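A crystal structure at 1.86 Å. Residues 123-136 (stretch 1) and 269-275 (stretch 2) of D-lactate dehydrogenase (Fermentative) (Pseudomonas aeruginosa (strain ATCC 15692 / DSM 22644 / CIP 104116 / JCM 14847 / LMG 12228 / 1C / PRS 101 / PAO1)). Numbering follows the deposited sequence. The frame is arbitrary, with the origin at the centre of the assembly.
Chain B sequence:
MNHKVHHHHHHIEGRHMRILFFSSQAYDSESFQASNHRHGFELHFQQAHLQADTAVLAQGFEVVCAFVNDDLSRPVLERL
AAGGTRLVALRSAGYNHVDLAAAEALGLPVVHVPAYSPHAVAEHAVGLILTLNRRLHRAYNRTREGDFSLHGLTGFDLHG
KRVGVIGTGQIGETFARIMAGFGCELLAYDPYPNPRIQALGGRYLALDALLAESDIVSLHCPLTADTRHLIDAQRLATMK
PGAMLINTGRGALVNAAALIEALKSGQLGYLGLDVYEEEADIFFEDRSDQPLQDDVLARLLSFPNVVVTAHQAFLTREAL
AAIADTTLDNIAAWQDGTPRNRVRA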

# COMPACT_ATOMS: atom_id res chain seq x y z
N GLU B 123 -18.39 18.39 3.32
CA GLU B 123 -17.68 17.96 2.14
C GLU B 123 -16.87 16.68 2.40
O GLU B 123 -16.85 15.76 1.57
N HIS B 124 -16.24 16.62 3.56
CA HIS B 124 -15.44 15.49 3.92
C HIS B 124 -16.32 14.25 4.10
O HIS B 124 -15.96 13.18 3.64
N ALA B 125 -17.50 14.41 4.71
CA ALA B 125 -18.43 13.35 4.82
C ALA B 125 -18.80 12.84 3.43
O ALA B 125 -18.85 11.62 3.23
N VAL B 126 -19.10 13.73 2.49
CA VAL B 126 -19.45 13.30 1.15
C VAL B 126 -18.26 12.58 0.47
O VAL B 126 -18.45 11.58 -0.24
N GLY B 127 -17.04 13.05 0.71
CA GLY B 127 -15.89 12.38 0.17
C GLY B 127 -15.75 10.94 0.70
O GLY B 127 -15.43 10.00 -0.05
N LEU B 128 -16.13 10.74 1.96
CA LEU B 128 -16.01 9.41 2.58
C LEU B 128 -17.06 8.54 1.91
O LEU B 128 -16.82 7.37 1.59
N ILE B 129 -18.24 9.10 1.69
CA ILE B 129 -19.31 8.34 1.01
C ILE B 129 -18.86 7.86 -0.37
O ILE B 129 -19.02 6.67 -0.72
N LEU B 130 -18.27 8.76 -1.15
CA LEU B 130 -17.94 8.41 -2.52
C LEU B 130 -16.77 7.48 -2.59
O LEU B 130 -16.78 6.57 -3.39
N THR B 131 -15.77 7.65 -1.71
CA THR B 131 -14.67 6.75 -1.73
C THR B 131 -15.13 5.32 -1.36
O THR B 131 -14.65 4.34 -1.94
N LEU B 132 -15.98 5.21 -0.36
CA LEU B 132 -16.47 3.91 0.03
C LEU B 132 -17.33 3.27 -1.08
O LEU B 132 -17.20 2.10 -1.40
N ASN B 133 -18.21 4.09 -1.66
CA ASN B 133 -19.18 3.62 -2.64
C ASN B 133 -18.40 3.07 -3.87
O ASN B 133 -18.61 1.92 -4.30
N ARG B 134 -17.49 3.88 -4.39
CA ARG B 134 -16.80 3.56 -5.60
C ARG B 134 -15.43 2.83 -5.31
O ARG B 134 -14.64 2.55 -6.23
N ARG B 135 -15.18 2.57 -4.03
CA ARG B 135 -13.96 1.88 -3.63
C ARG B 135 -12.71 2.55 -4.17
O ARG B 135 -11.77 1.88 -4.59
N LEU B 136 -12.71 3.88 -4.14
CA LEU B 136 -11.64 4.61 -4.77
C LEU B 136 -10.25 4.39 -4.10
O LEU B 136 -9.27 4.39 -4.78
N GLY B 269 -22.92 -2.51 5.61
CA GLY B 269 -22.21 -2.63 4.34
C GLY B 269 -20.95 -1.81 4.26
O GLY B 269 -20.04 -2.19 3.55
N TYR B 270 -20.97 -0.64 4.87
CA TYR B 270 -19.86 0.28 4.74
C TYR B 270 -19.78 1.13 5.98
O TYR B 270 -20.79 1.45 6.60
N LEU B 271 -18.56 1.53 6.30
CA LEU B 271 -18.33 2.50 7.37
C LEU B 271 -17.25 3.52 7.06
O LEU B 271 -16.14 3.19 6.69
N GLY B 272 -17.61 4.81 7.27
CA GLY B 272 -16.70 5.91 7.12
C GLY B 272 -16.63 6.65 8.46
O GLY B 272 -17.64 7.13 8.91
N LEU B 273 -15.45 6.68 9.06
CA LEU B 273 -15.28 7.40 10.31
C LEU B 273 -14.25 8.49 10.14
O LEU B 273 -13.20 8.27 9.58
N ASP B 274 -14.59 9.68 10.62
CA ASP B 274 -13.59 10.73 10.84
C ASP B 274 -13.32 10.98 12.34
O ASP B 274 -12.36 11.71 12.67
N VAL B 275 -14.05 10.29 13.19
CA VAL B 275 -13.90 10.44 14.63
C VAL B 275 -14.01 9.09 15.27
O VAL B 275 -14.59 8.13 14.69

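The helix of stretch 1 runs roughly antiparallel to the strand of stretch 2, at 147° between their directions. The axes approach to 8.5 Å. The side chains that point toward the strand from the helix are His124, Leu128 and Leu132, four residues apart, so they line one side of the helix.

His124 has chi1 t and chi2 near 80°. Its ring reaches the C-terminal part of stretch 2, where NE2 lies 3.5 Å from OD1 of Asp274. Asp274 also has chi1 t and points toward the helix. NE2 of His124 and OD1 of Asp274 both have hydrogen-bond partners elsewhere in the structure.

Ala125 points sideways, and Val126 and Gly127 make no contact. Leu128 is next to point in, with rotamer m, t. Its CD1 lies 4.2 Å from C of Gly272 and 4.2 Å from C of Leu273. The same methyl is 4.5 Å from CB of Asp274. This leucine therefore packs mainly on strand backbone. Here the two backbones come close, with CA of Leu128 5.8 Å from CA of Gly272. A CB on Gly272 would point toward the helix and lie tight against CB of Leu128 and CD1 of Leu132, at 3.4 and 3.1 Å from its ideal position. The bare glycine leaves that room to the leucines. Its neighbours Leu271 and Leu273 point away from the helix.

Ile129 points away, and Leu130 and Thr131 do not reach the strand. Leu132, also m, t, gives the most area to the contact on the helix side. Its CD1 lies 3.6 Å from C of Leu271 and 3.6 Å from N of Gly272. Its CB packs 4.0 Å from CD2 of Tyr270, and its backbone O is 3.5 Å from CE2 of that ring. Tyr270 points toward the helix with chi1 m and chi2 near 80°.

Asn133 points away, but its CA lies 4.3 Å from CE2 of Tyr270.

Arg135 has positive phi and follows the helix. Its CB points sideways, yet the end of its side chain comes nearer the strand through chi1 m, chi2 p and chi3 t. NH1 donates a hydrogen bond to OH of Tyr270 at 2.9 Å, near the planes of both groups. NH1 also donates to backbone O of Asn133 at 2.8 Å. Water 1 accepts from NH2 of Arg135 at 2.8 Å. It makes a weak bond to OH of Tyr270 at 3.4 Å.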

# COMPACT_ATOMS: atom_id res chain seq x y z
CB GLU B 123 -16.88 19.09 1.54
CG GLU B 123 -17.76 20.16 0.88
CD GLU B 123 -16.97 21.35 0.37
OE1 GLU B 123 -15.75 21.23 0.23
OE2 GLU B 123 -17.61 22.42 0.12
CB HIS B 124 -14.69 15.75 5.18
CG HIS B 124 -13.65 14.70 5.46
ND1 HIS B 124 -12.43 14.71 4.86
CD2 HIS B 124 -13.63 13.67 6.33
CE1 HIS B 124 -11.70 13.70 5.30
NE2 HIS B 124 -12.40 13.06 6.21
CB ALA B 125 -19.66 13.76 5.61
CB VAL B 126 -20.00 14.48 0.31
CG1 VAL B 126 -20.29 14.05 -1.10
CG2 VAL B 126 -21.25 15.05 0.98
CB LEU B 128 -16.26 9.49 4.12
CG LEU B 128 -15.05 10.02 4.94
CD1 LEU B 128 -15.49 10.09 6.43
CD2 LEU B 128 -13.82 9.20 4.77
CB ILE B 129 -20.60 9.22 0.85
CG1 ILE B 129 -21.23 9.37 2.22
CG2 ILE B 129 -21.59 8.56 -0.09
CD1 ILE B 129 -22.35 10.33 2.34
CB LEU B 130 -17.65 9.67 -3.34
CG LEU B 130 -18.97 10.33 -3.81
CD1 LEU B 130 -18.69 11.73 -4.17
CD2 LEU B 130 -19.62 9.51 -4.94
CB THR B 131 -13.42 7.21 -0.91
OG1 THR B 131 -12.35 6.29 -1.20
CG2 THR B 131 -13.60 7.12 0.51
CB LEU B 132 -17.30 4.02 1.30
CG LEU B 132 -16.52 4.23 2.63
CD1 LEU B 132 -17.43 4.76 3.72
CD2 LEU B 132 -15.92 2.86 3.01
CB ASN B 133 -20.04 4.79 -3.02
CG ASN B 133 -21.10 4.47 -4.05
OD1 ASN B 133 -20.93 3.55 -4.89
ND2 ASN B 133 -22.14 5.28 -4.08
CB ARG B 134 -16.62 4.77 -6.51
CG ARG B 134 -17.91 5.59 -6.75
CD ARG B 134 -19.04 4.71 -7.29
NE ARG B 134 -18.73 4.35 -8.62
CZ ARG B 134 -19.15 4.96 -9.73
NH1 ARG B 134 -20.06 5.90 -9.71
NH2 ARG B 134 -18.73 4.54 -10.88
CB ARG B 135 -14.00 0.43 -4.11
CG ARG B 135 -14.91 -0.47 -3.30
CD ARG B 135 -16.33 -0.40 -3.82
NE ARG B 135 -17.06 -1.65 -3.60
CZ ARG B 135 -18.36 -1.71 -3.34
NH1 ARG B 135 -19.08 -0.60 -3.29
NH2 ARG B 135 -18.94 -2.89 -3.15
CB LEU B 136 -11.93 6.08 -4.76
CG LEU B 136 -13.21 6.54 -5.54
CD1 LEU B 136 -13.49 8.02 -5.42
CD2 LEU B 136 -13.13 6.05 -6.97
CB TYR B 270 -20.07 1.25 3.57
CG TYR B 270 -20.44 0.70 2.20
CD1 TYR B 270 -21.74 0.32 1.91
CD2 TYR B 270 -19.49 0.64 1.19
CE1 TYR B 270 -22.08 -0.14 0.65
CE2 TYR B 270 -19.82 0.17 -0.07
CZ TYR B 270 -21.12 -0.22 -0.33
OH TYR B 270 -21.44 -0.68 -1.58
CB LEU B 271 -17.98 1.74 8.66
CG LEU B 271 -17.68 2.59 9.92
CD1 LEU B 271 -18.94 3.15 10.51
CD2 LEU B 271 -16.90 1.77 10.93
CB LEU B 273 -14.76 6.47 11.41
CG LEU B 273 -15.60 5.27 11.82
CD1 LEU B 273 -14.81 4.54 12.94
CD2 LEU B 273 -17.00 5.59 12.25
CB ASP B 274 -14.01 12.04 10.18
CG ASP B 274 -12.87 13.06 10.19
OD1 ASP B 274 -11.79 12.78 9.61
OD2 ASP B 274 -13.03 14.15 10.79
CB VAL B 275 -14.97 11.41 15.22
CG1 VAL B 275 -14.85 12.81 14.60
CG2 VAL B 275 -16.33 10.86 14.98
O HOH W 1 -21.47 -3.93 -2.70